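PDB 6FCG: glycoside hydrolase, GH17 family from Formosa sp. Hel1_33_131, which probably hydrolyses internal beta-1,3-glucosidic bonds of the algal storage glucan laminarin, as an endo-acting laminarinase. Local coordinates for residues K48-Y54 and I83-Y89; M245-Y250 and Y315-S321; P133-H137 and A175-Q181. The contacts are given in a common frame with arbitrary orientation. Residues are numbered along the deposited sequence.

Interaction 1 of 3, residues K48-Y54 and I83-Y89; sequences KYLAISY and IRILRTY
Strands 50-53 and 83-87 are the first two parallel strands of the TIM barrel of this GH17 enzyme, joined through helix 68-80 in a beta-alpha-beta unit. Their axes approach to 4.8 Å at -24°. Ala-51 pairs with Ile-85, Ile-52 with Leu-86 and Ser-53 with Arg-87, CA atoms 4.7 to 5.1 Å apart. At the start, Arg-84 (psi -9°) breaks the extended course: Leu-50 O accepts from Arg-84 N (2.9 Å) and weakly from Ile-85 N (3.3 Å).

Ile-83 and Ile-52 form the apolar contact behind the sheet. Ile-83 (chi1 and chi2 both m) sets CG2 3.6 Å from CG2 of Ile-52, whose chi1 is t; the latter methyl also lies 4.0 Å from Leu-86 CB. The Ile-52 backbone bonds to its neighbour through both polar atoms: its N donates to Ile-85 O (3.2 Å), and its O accepts a weak bond from Arg-87 N (3.1 Å). Ala-51, Ser-53, Ile-85 and Arg-87 occupy the opposite face, toward the barrel interior, where Ala-51 CB meets Ile-85 CG2 at 3.6 Å. There Arg-87, all trans, reaches Asn-168 and forms a salt bridge with Glu-305, which ends strand 301-305, the position of the nucleophile in clan GH-A enzymes and so probably the nucleophile here.

Tyr-54, chi1 t, turns its ring into helix 68-80, packing on Leu-71 and Met-75, with OH bonded to Asp-74. Tyr-54 CB rests 4.0 Å from Leu-86 CB, and the ladder closes where Tyr-54 N donates to Arg-87 O at 3.1 Å (157°).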
loop_
_atom_site.group_PDB
_atom_site.type_symbol
_atom_site.label_atom_id
_atom_site.label_comp_id
_atom_site.label_asym_id
_atom_site.label_seq_id
_atom_site.Cartn_x
_atom_site.Cartn_y
_atom_site.Cartn_z
ATOM N N LYS A 48 21.376 -8.995 -45.924
ATOM C CA LYS A 48 20.952 -10.233 -46.600
ATOM C C LYS A 48 21.010 -11.463 -45.688
ATOM O O LYS A 48 20.452 -12.478 -46.036
ATOM C CB LYS A 48 21.789 -10.480 -47.850
ATOM C CG LYS A 48 21.509 -9.466 -48.936
ATOM C CD LYS A 48 22.519 -9.560 -50.069
ATOM C CE LYS A 48 22.632 -8.230 -50.811
ATOM N NZ LYS A 48 23.138 -8.449 -52.188
ATOM N N TYR A 49 21.738 -11.373 -44.566
ATOM C CA TYR A 49 21.843 -12.448 -43.553
ATOM C C TYR A 49 21.326 -12.006 -42.156
ATOM O O TYR A 49 22.122 -11.810 -41.203
ATOM C CB TYR A 49 23.300 -12.938 -43.454
ATOM C CG TYR A 49 23.924 -13.345 -44.761
ATOM C CD1 TYR A 49 24.577 -12.423 -45.578
ATOM C CD2 TYR A 49 23.878 -14.689 -45.190
ATOM C CE1 TYR A 49 25.152 -12.812 -46.777
ATOM C CE2 TYR A 49 24.454 -15.089 -46.387
ATOM C CZ TYR A 49 25.080 -14.147 -47.172
ATOM O OH TYR A 49 25.654 -14.557 -48.341
ATOM N N LEU A 50 20.008 -11.843 -42.048
ATOM C CA LEU A 50 19.371 -11.429 -40.779
ATOM C C LEU A 50 19.629 -12.457 -39.694
ATOM O O LEU A 50 19.565 -13.666 -39.952
ATOM C CB LEU A 50 17.858 -11.254 -40.915
ATOM C CG LEU A 50 17.366 -10.051 -41.733
ATOM C CD1 LEU A 50 15.841 -10.054 -41.808
ATOM C CD2 LEU A 50 17.871 -8.712 -41.211
ATOM N N ALA A 51 19.952 -11.955 -38.500
ATOM C CA ALA A 51 20.302 -12.779 -37.350
ATOM C C ALA A 51 19.158 -12.851 -36.351
ATOM O O ALA A 51 18.289 -11.969 -36.342
ATOM C CB ALA A 51 21.538 -12.216 -36.673
ATOM N N ILE A 52 19.199 -13.888 -35.514
ATOM C CA ILE A 52 18.242 -14.095 -34.438
ATOM C C ILE A 52 18.883 -14.915 -33.321
ATOM O O ILE A 52 19.706 -15.783 -33.592
ATOM C CB ILE A 52 16.966 -14.800 -34.975
ATOM C CG1 ILE A 52 15.775 -14.638 -34.041
ATOM C CG2 ILE A 52 17.172 -16.285 -35.221
ATOM C CD1 ILE A 52 14.511 -14.206 -34.756
ATOM N N SER A 53 18.461 -14.691 -32.080
ATOM C CA SER A 53 18.743 -15.634 -30.992
ATOM C C SER A 53 17.719 -16.789 -31.031
ATOM O O SER A 53 16.499 -16.542 -31.222
ATOM C CB SER A 53 18.730 -14.924 -29.640
ATOM O OG SER A 53 19.849 -14.067 -29.524
ATOM N N TYR A 54 18.182 -18.032 -30.861
ATOM C CA TYR A 54 17.301 -19.203 -31.021
ATOM C C TYR A 54 17.433 -20.283 -29.954
ATOM O O TYR A 54 18.527 -20.690 -29.556
ATOM C CB TYR A 54 17.473 -19.841 -32.407
ATOM C CG TYR A 54 16.701 -21.138 -32.572
ATOM C CD1 TYR A 54 15.357 -21.130 -32.852
ATOM C CD2 TYR A 54 17.310 -22.374 -32.368
ATOM C CE1 TYR A 54 14.631 -22.312 -32.966
ATOM C CE2 TYR A 54 16.602 -23.558 -32.476
ATOM C CZ TYR A 54 15.263 -23.517 -32.768
ATOM O OH TYR A 54 14.584 -24.703 -32.894
ATOM N N ILE A 83 15.758 -15.342 -42.108
ATOM C CA ILE A 83 16.801 -15.506 -41.091
ATOM C C ILE A 83 17.853 -16.415 -41.713
ATOM O O ILE A 83 17.519 -17.480 -42.241
ATOM C CB ILE A 83 16.262 -16.151 -39.788
ATOM C CG1 ILE A 83 15.051 -15.390 -39.204
ATOM C CG2 ILE A 83 17.367 -16.320 -38.771
ATOM C CD1 ILE A 83 15.312 -14.042 -38.610
ATOM N N ARG A 84 19.115 -16.006 -41.642
ATOM C CA ARG A 84 20.233 -16.822 -42.136
ATOM C C ARG A 84 21.310 -17.139 -41.129
ATOM O O ARG A 84 22.220 -17.918 -41.421
ATOM C CB ARG A 84 20.881 -16.134 -43.348
ATOM C CG ARG A 84 19.975 -15.967 -44.569
ATOM C CD ARG A 84 19.610 -17.321 -45.181
ATOM N NE ARG A 84 18.696 -17.184 -46.307
ATOM C CZ ARG A 84 17.370 -17.251 -46.246
ATOM N NH1 ARG A 84 16.722 -17.465 -45.096
ATOM N NH2 ARG A 84 16.677 -17.100 -47.367
ATOM N N ILE A 85 21.272 -16.524 -39.957
ATOM C CA ILE A 85 22.234 -16.895 -38.915
ATOM C C ILE A 85 21.555 -16.918 -37.563
ATOM O O ILE A 85 20.740 -16.048 -37.244
ATOM C CB ILE A 85 23.512 -16.014 -38.953
ATOM C CG1 ILE A 85 24.466 -16.430 -37.858
ATOM C CG2 ILE A 85 23.177 -14.529 -38.847
ATOM C CD1 ILE A 85 25.881 -15.971 -38.098
ATOM N N LEU A 86 21.829 -17.966 -36.796
ATOM C CA LEU A 86 21.294 -18.040 -35.454
ATOM C C LEU A 86 22.373 -18.177 -34.399
ATOM O O LEU A 86 23.521 -18.466 -34.691
ATOM C CB LEU A 86 20.125 -19.029 -35.324
ATOM C CG LEU A 86 20.266 -20.375 -35.937
ATOM C CD1 LEU A 86 20.859 -21.352 -34.954
ATOM C CD2 LEU A 86 18.925 -20.923 -36.343
ATOM N N ARG A 87 21.956 -17.893 -33.171
ATOM C CA ARG A 87 22.784 -17.870 -31.991
ATOM C C ARG A 87 22.301 -18.855 -30.954
ATOM O O ARG A 87 21.105 -19.027 -30.741
ATOM C CB ARG A 87 22.634 -16.510 -31.362
ATOM C CG ARG A 87 23.744 -16.186 -30.444
ATOM C CD ARG A 87 23.464 -14.958 -29.619
ATOM N NE ARG A 87 24.308 -15.106 -28.453
ATOM C CZ ARG A 87 24.135 -14.504 -27.293
ATOM N NH1 ARG A 87 23.161 -13.606 -27.112
ATOM N NH2 ARG A 87 24.980 -14.813 -26.309
ATOM N N THR A 88 23.250 -19.406 -30.238
ATOM C CA THR A 88 23.049 -20.502 -29.305
ATOM C C THR A 88 23.843 -20.230 -28.021
ATOM O O THR A 88 24.759 -19.376 -28.023
ATOM C CB THR A 88 23.466 -21.794 -30.047
ATOM O OG1 THR A 88 22.290 -22.582 -30.307
ATOM C CG2 THR A 88 24.533 -22.600 -29.302
ATOM N N TYR A 89 23.504 -20.907 -26.926
ATOM C CA TYR A 89 24.010 -20.461 -25.589
ATOM C C TYR A 89 24.977 -21.401 -24.855
ATOM O O TYR A 89 25.901 -20.937 -24.174
ATOM C CB TYR A 89 22.832 -20.081 -24.682
ATOM C CG TYR A 89 22.185 -18.809 -25.147
ATOM C CD1 TYR A 89 21.202 -18.834 -26.129
ATOM C CD2 TYR A 89 22.581 -17.570 -24.638
ATOM C CE1 TYR A 89 20.641 -17.656 -26.609
ATOM C CE2 TYR A 89 22.006 -16.392 -25.086
ATOM C CZ TYR A 89 21.040 -16.431 -26.076
ATOM O OH TYR A 89 20.450 -15.278 -26.526
#

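Interaction 2 of 3, residues M245-Y250 and Y315-S321; sequences MHDTHY and YYGAKGS
An aromatic cluster joins the short helix 244-250 to an irregular loop, 315-321, that folds back through a type I turn from Gly-317 to Gly-320, with Gly-320 N bonded to Gly-317 O (3.1 Å) and Ser-321 N to Tyr-315 O (2.8 Å). The CA atoms come nearest at Thr-248 and Ser-321, 6.1 Å.

Ring contacts dominate. His-249 (chi1 t) and Tyr-315 (chi1 m) form an offset stack, centroids 3.9 Å apart and planes at 9°. Tyr-316, the most deeply covered residue, has chi1 -45° and chi2 -71°; the edge of His-246 points at its face in an offset edge-to-face pair (centroids 5.1 Å, planes at 83°). Tyr-316 OH lies 3.1 Å from His-246 CD2 and 3.3 Å from Tyr-250 CE2.

Met-245 adds CH-pi and Met-aromatic contacts: its CE sits over the Tyr-316 face, 3.7 Å from the ring centroid, while SD is 5.0 Å from that centroid.

The polar link is a relay of hydroxyls. Ser-321 OG (chi1 p) donates to Thr-248 OG1 at 2.8 Å, and Thr-248 OG1 (chi1 p) donates to Met-245 O at 2.6 Å.

At the C-terminal side of the barrel, the contact ties the short helix after strand 238-241 to the loop after the adjacent strand 301-305; Trp-255 bonds to Ser-321 O, and Asp-247 bonds to Tyr-280 of helix 266-294.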
loop_
_atom_site.group_PDB
_atom_site.type_symbol
_atom_site.label_atom_id
_atom_site.label_comp_id
_atom_site.label_asym_id
_atom_site.label_seq_id
_atom_site.Cartn_x
_atom_site.Cartn_y
_atom_site.Cartn_z
ATOM N N MET A 245 13.839 -2.600 -22.595
ATOM C CA MET A 245 12.614 -3.127 -21.975
ATOM C C MET A 245 12.800 -3.290 -20.477
ATOM O O MET A 245 11.993 -2.845 -19.692
ATOM C CB MET A 245 12.195 -4.460 -22.574
ATOM C CG MET A 245 10.790 -4.885 -22.158
ATOM S SD MET A 245 10.653 -6.609 -21.663
ATOM C CE MET A 245 11.665 -6.699 -20.204
ATOM N N HIS A 246 13.898 -3.918 -20.088
ATOM C CA HIS A 246 14.208 -4.078 -18.675
ATOM C C HIS A 246 14.403 -2.752 -17.970
ATOM O O HIS A 246 13.994 -2.611 -16.835
ATOM C CB HIS A 246 15.432 -4.977 -18.494
ATOM C CG HIS A 246 15.137 -6.408 -18.780
ATOM N ND1 HIS A 246 15.657 -7.087 -19.861
ATOM C CD2 HIS A 246 14.323 -7.279 -18.150
ATOM C CE1 HIS A 246 15.202 -8.327 -19.863
ATOM N NE2 HIS A 246 14.391 -8.468 -18.832
ATOM N N ASP A 247 15.055 -1.807 -18.635
ATOM C CA ASP A 247 15.297 -0.522 -18.040
ATOM C C ASP A 247 14.042 0.334 -17.901
ATOM O O ASP A 247 14.020 1.221 -17.053
ATOM C CB ASP A 247 16.448 0.211 -18.752
ATOM C CG ASP A 247 17.822 -0.378 -18.411
ATOM O OD1 ASP A 247 17.936 -1.134 -17.425
ATOM O OD2 ASP A 247 18.816 -0.063 -19.100
ATOM N N THR A 248 12.952 0.025 -18.602
ATOM C CA THR A 248 11.651 0.665 -18.268
ATOM C C THR A 248 11.243 0.502 -16.779
ATOM O O THR A 248 10.409 1.275 -16.273
ATOM C CB THR A 248 10.459 0.173 -19.090
ATOM O OG1 THR A 248 10.193 -1.212 -18.816
ATOM C CG2 THR A 248 10.703 0.393 -20.549
ATOM N N HIS A 249 11.827 -0.493 -16.097
ATOM C CA HIS A 249 11.743 -0.579 -14.646
ATOM C C HIS A 249 13.021 -0.140 -13.907
ATOM O O HIS A 249 12.947 0.672 -12.997
ATOM C CB HIS A 249 11.422 -1.991 -14.264
ATOM C CG HIS A 249 11.290 -2.184 -12.795
ATOM N ND1 HIS A 249 12.316 -2.682 -12.018
ATOM C CD2 HIS A 249 10.258 -1.947 -11.954
ATOM C CE1 HIS A 249 11.913 -2.754 -10.760
ATOM N NE2 HIS A 249 10.668 -2.319 -10.697
ATOM N N TYR A 250 14.177 -0.700 -14.269
ATOM C CA TYR A 250 15.439 -0.493 -13.525
ATOM C C TYR A 250 16.118 0.856 -13.753
ATOM O O TYR A 250 16.966 1.240 -12.957
ATOM C CB TYR A 250 16.464 -1.616 -13.799
ATOM C CG TYR A 250 16.096 -2.885 -13.153
ATOM C CD1 TYR A 250 16.410 -3.122 -11.819
ATOM C CD2 TYR A 250 15.364 -3.851 -13.845
ATOM C CE1 TYR A 250 16.018 -4.305 -11.193
ATOM C CE2 TYR A 250 14.985 -5.040 -13.235
ATOM C CZ TYR A 250 15.288 -5.251 -11.913
ATOM O OH TYR A 250 14.919 -6.427 -11.339
ATOM N N TYR A 315 7.174 -6.752 -13.264
ATOM C CA TYR A 315 7.543 -5.353 -13.393
ATOM C C TYR A 315 7.268 -4.668 -14.721
ATOM O O TYR A 315 7.161 -3.442 -14.743
ATOM C CB TYR A 315 9.033 -5.165 -13.173
ATOM C CG TYR A 315 9.565 -5.566 -11.836
ATOM C CD1 TYR A 315 8.871 -5.291 -10.651
ATOM C CD2 TYR A 315 10.826 -6.203 -11.736
ATOM C CE1 TYR A 315 9.411 -5.667 -9.411
ATOM C CE2 TYR A 315 11.373 -6.579 -10.504
ATOM C CZ TYR A 315 10.668 -6.307 -9.353
ATOM O OH TYR A 315 11.198 -6.671 -8.168
ATOM N N TYR A 316 7.172 -5.420 -15.805
ATOM C CA TYR A 316 7.161 -4.828 -17.139
ATOM C C TYR A 316 5.781 -4.762 -17.837
ATOM O O TYR A 316 5.686 -4.202 -18.938
ATOM C CB TYR A 316 8.138 -5.592 -18.020
ATOM C CG TYR A 316 9.451 -5.867 -17.333
ATOM C CD1 TYR A 316 10.361 -4.829 -17.088
ATOM C CD2 TYR A 316 9.777 -7.153 -16.902
ATOM C CE1 TYR A 316 11.562 -5.072 -16.452
ATOM C CE2 TYR A 316 10.974 -7.410 -16.281
ATOM C CZ TYR A 316 11.860 -6.370 -16.044
ATOM O OH TYR A 316 13.054 -6.652 -15.411
ATOM N N GLY A 317 4.725 -5.308 -17.206
ATOM C CA GLY A 317 3.370 -5.294 -17.781
ATOM C C GLY A 317 2.381 -4.366 -17.074
ATOM O O GLY A 317 2.736 -3.276 -16.608
ATOM N N ALA A 318 1.129 -4.795 -17.008
ATOM C CA ALA A 318 0.052 -4.015 -16.357
ATOM C C ALA A 318 0.325 -3.644 -14.891
ATOM O O ALA A 318 -0.107 -2.614 -14.438
ATOM C CB ALA A 318 -1.285 -4.768 -16.469
ATOM N N LYS A 319 1.047 -4.486 -14.158
ATOM C CA LYS A 319 1.331 -4.238 -12.741
ATOM C C LYS A 319 2.609 -3.438 -12.520
ATOM O O LYS A 319 3.057 -3.296 -11.384
ATOM C CB LYS A 319 1.423 -5.561 -11.963
ATOM C CG LYS A 319 0.246 -6.550 -12.156
ATOM C CD LYS A 319 -0.266 -7.064 -10.814
ATOM C CE LYS A 319 0.413 -8.346 -10.356
ATOM N NZ LYS A 319 -0.417 -9.020 -9.323
ATOM N N GLY A 320 3.200 -2.924 -13.599
ATOM C CA GLY A 320 4.442 -2.147 -13.532
ATOM C C GLY A 320 4.524 -1.157 -14.687
ATOM O O GLY A 320 3.642 -0.330 -14.850
ATOM N N SER A 321 5.562 -1.272 -15.506
ATOM C CA SER A 321 5.938 -0.217 -16.470
ATOM C C SER A 321 5.112 -0.126 -17.743
ATOM O O SER A 321 5.336 0.775 -18.526
ATOM C CB SER A 321 7.394 -0.383 -16.855
ATOM O OG SER A 321 7.573 -1.454 -17.772
#

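Interaction 3 of 3, residues P133-H137 and A175-Q181; sequences PLNHH and AASYFVQ
Two loops of the TIM barrel, one leading into helix 143-156 and the other into helix 182-197, meet beside an Asx turn: Asn-135 OD1 accepts from His-137 N at 3.0 Å where the chain turns a corner at 136 and 137. CA atoms are closest at His-136 and Val-180, 5.1 Å, and then at His-137 and Gln-181, 6.2 Å. No regular strand pairing is involved, so side-chain conformations carry the contact.

His-136, by far the most covered residue, takes chi1 -62° and chi2 -71°. This puts ND1 2.8 Å from Phe-179 O, to which it donates (164°), and brings CE1 within 3.2 Å of Ala-176 O at the ring edge. The same imidazole lies flat on the Phe-179 ring in an offset stack, centroids 3.7 Å apart and planes at 8°. Phe-179 achieves this with chi1 81° (p) and chi2 89°, folding its ring alongside its own backbone; Phe-179 N and Tyr-178 N both bond to Ala-175 O, each at 3.1 Å. Tyr-178, also p, has its CA-to-CB bond directed away, and its OH bonds to Asn-168 O.

Leu-134 (m, t) brings CD1 3.2 Å from Ala-176 O, while its carbonyl accepts from Ser-283 of the second subunit. Gln-181, the N-cap residue of helix 182-197, is folded (m, m), with CG 3.4 Å from His-136 O and 3.7 Å from His-137 ND1. A water completes the join, donating to His-136 O at 2.8 Å and accepting from Gln-181 N at 3.0 Å.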
loop_
_atom_site.group_PDB
_atom_site.type_symbol
_atom_site.label_atom_id
_atom_site.label_comp_id
_atom_site.label_asym_id
_atom_site.label_seq_id
_atom_site.Cartn_x
_atom_site.Cartn_y
_atom_site.Cartn_z
ATOM N N PRO A 133 30.066 -22.508 -1.861
ATOM C CA PRO A 133 30.279 -21.064 -1.976
ATOM C C PRO A 133 30.822 -20.606 -3.338
ATOM O O PRO A 133 31.829 -21.133 -3.786
ATOM C CB PRO A 133 31.317 -20.754 -0.884
ATOM C CG PRO A 133 31.348 -21.944 0.005
ATOM C CD PRO A 133 30.841 -23.107 -0.763
ATOM N N LEU A 134 30.171 -19.636 -3.972
ATOM C CA LEU A 134 30.639 -19.105 -5.244
ATOM C C LEU A 134 31.919 -18.311 -5.065
ATOM O O LEU A 134 32.124 -17.669 -4.026
ATOM C CB LEU A 134 29.606 -18.168 -5.858
ATOM C CG LEU A 134 28.248 -18.735 -6.213
ATOM C CD1 LEU A 134 27.345 -17.645 -6.748
ATOM C CD2 LEU A 134 28.346 -19.828 -7.235
ATOM N N ASN A 135 32.805 -18.397 -6.060
ATOM C CA ASN A 135 34.003 -17.565 -6.114
ATOM C C ASN A 135 34.115 -16.978 -7.511
ATOM O O ASN A 135 34.477 -17.675 -8.458
ATOM C CB ASN A 135 35.245 -18.375 -5.762
ATOM C CG ASN A 135 36.501 -17.524 -5.645
ATOM O OD1 ASN A 135 36.526 -16.332 -5.958
ATOM N ND2 ASN A 135 37.569 -18.160 -5.246
ATOM N N HIS A 136 33.814 -15.687 -7.615
ATOM C CA HIS A 136 33.829 -14.989 -8.892
ATOM C C HIS A 136 35.226 -14.610 -9.360
ATOM O O HIS A 136 35.377 -14.011 -10.427
ATOM C CB HIS A 136 32.962 -13.744 -8.813
ATOM C CG HIS A 136 31.522 -14.032 -8.525
ATOM N ND1 HIS A 136 30.688 -14.610 -9.449
ATOM C CD2 HIS A 136 30.770 -13.802 -7.424
ATOM C CE1 HIS A 136 29.489 -14.751 -8.922
ATOM N NE2 HIS A 136 29.509 -14.259 -7.699
ATOM N N HIS A 137 36.245 -14.915 -8.557
ATOM C CA HIS A 137 37.635 -14.725 -8.972
ATOM C C HIS A 137 38.325 -16.015 -9.364
ATOM O O HIS A 137 39.495 -15.989 -9.656
ATOM C CB HIS A 137 38.404 -13.960 -7.880
ATOM C CG HIS A 137 37.827 -12.604 -7.630
ATOM N ND1 HIS A 137 38.164 -11.482 -8.371
ATOM C CD2 HIS A 137 36.857 -12.215 -6.766
ATOM C CE1 HIS A 137 37.446 -10.454 -7.941
ATOM N NE2 HIS A 137 36.641 -10.872 -6.979
ATOM N N ALA A 175 25.243 -10.636 -12.780
ATOM C CA ALA A 175 24.934 -12.034 -13.030
ATOM C C ALA A 175 25.479 -12.885 -11.866
ATOM O O ALA A 175 26.421 -13.692 -12.023
ATOM C CB ALA A 175 25.513 -12.485 -14.368
ATOM N N ALA A 176 24.794 -12.750 -10.731
ATOM C CA ALA A 176 25.256 -13.256 -9.440
ATOM C C ALA A 176 25.497 -14.740 -9.395
ATOM O O ALA A 176 26.316 -15.221 -8.636
ATOM C CB ALA A 176 24.273 -12.873 -8.343
ATOM N N SER A 177 24.767 -15.478 -10.196
ATOM C CA SER A 177 24.885 -16.930 -10.178
ATOM C C SER A 177 26.166 -17.486 -10.744
ATOM O O SER A 177 26.487 -18.629 -10.418
ATOM C CB SER A 177 23.709 -17.585 -10.914
ATOM O OG SER A 177 22.619 -17.684 -10.034
ATOM N N TYR A 178 26.861 -16.752 -11.607
ATOM C CA TYR A 178 27.977 -17.370 -12.352
ATOM C C TYR A 178 29.089 -16.484 -12.899
ATOM O O TYR A 178 30.015 -17.010 -13.522
ATOM C CB TYR A 178 27.404 -18.171 -13.538
ATOM C CG TYR A 178 26.758 -17.307 -14.630
ATOM C CD1 TYR A 178 25.452 -16.795 -14.491
ATOM C CD2 TYR A 178 27.448 -17.016 -15.801
ATOM C CE1 TYR A 178 24.882 -16.011 -15.493
ATOM C CE2 TYR A 178 26.873 -16.240 -16.797
ATOM C CZ TYR A 178 25.604 -15.742 -16.648
ATOM O OH TYR A 178 25.081 -14.989 -17.657
ATOM N N PHE A 179 29.044 -15.178 -12.665
ATOM C CA PHE A 179 29.932 -14.298 -13.405
ATOM C C PHE A 179 31.399 -14.537 -13.091
ATOM O O PHE A 179 31.756 -14.990 -12.013
ATOM C CB PHE A 179 29.543 -12.823 -13.263
ATOM C CG PHE A 179 30.013 -12.155 -11.994
ATOM C CD1 PHE A 179 31.262 -11.536 -11.945
ATOM C CD2 PHE A 179 29.162 -12.014 -10.901
ATOM C CE1 PHE A 179 31.686 -10.882 -10.788
ATOM C CE2 PHE A 179 29.576 -11.346 -9.756
ATOM C CZ PHE A 179 30.842 -10.788 -9.693
ATOM N N VAL A 180 32.231 -14.202 -14.055
ATOM C CA VAL A 180 33.668 -14.347 -13.956
ATOM C C VAL A 180 34.348 -12.995 -14.263
ATOM O O VAL A 180 33.718 -12.031 -14.759
ATOM C CB VAL A 180 34.179 -15.481 -14.910
ATOM C CG1 VAL A 180 33.605 -16.791 -14.459
ATOM C CG2 VAL A 180 33.868 -15.188 -16.393
ATOM N N GLN A 181 35.646 -12.953 -13.982
ATOM C CA GLN A 181 36.455 -11.800 -14.320
ATOM C C GLN A 181 36.838 -11.856 -15.809
ATOM O O GLN A 181 36.863 -12.928 -16.406
ATOM C CB GLN A 181 37.710 -11.757 -13.439
ATOM C CG GLN A 181 37.405 -11.706 -11.961
ATOM C CD GLN A 181 36.617 -10.477 -11.621
ATOM O OE1 GLN A 181 35.474 -10.621 -11.342
ATOM N NE2 GLN A 181 37.193 -9.245 -11.736
HETATM O O HOH W 1 36.709 -15.351 -12.557
#

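In the fold
The three contacts use different elements of one TIM barrel and do not touch. Interaction 1 is the buried one, its centre about 9 Å from the centre of the chain, and relies on a backbone ladder with apolar packing behind it. Interactions 2 and 3, with centres about 19 and 22 Å from the chain centre, are partly buried and join loop or short-helix segments that follow the barrel strands, so ring stacking and one direct side-chain hydrogen bond in each replace the ladder. In interaction 3 a water bridges the segments and Leu-134 O accepts from Ser-283 of the second subunit, whereas no other chain touches interaction 2. Asn-168 meets Arg-87 of interaction 1 and Tyr-178 of interaction 3.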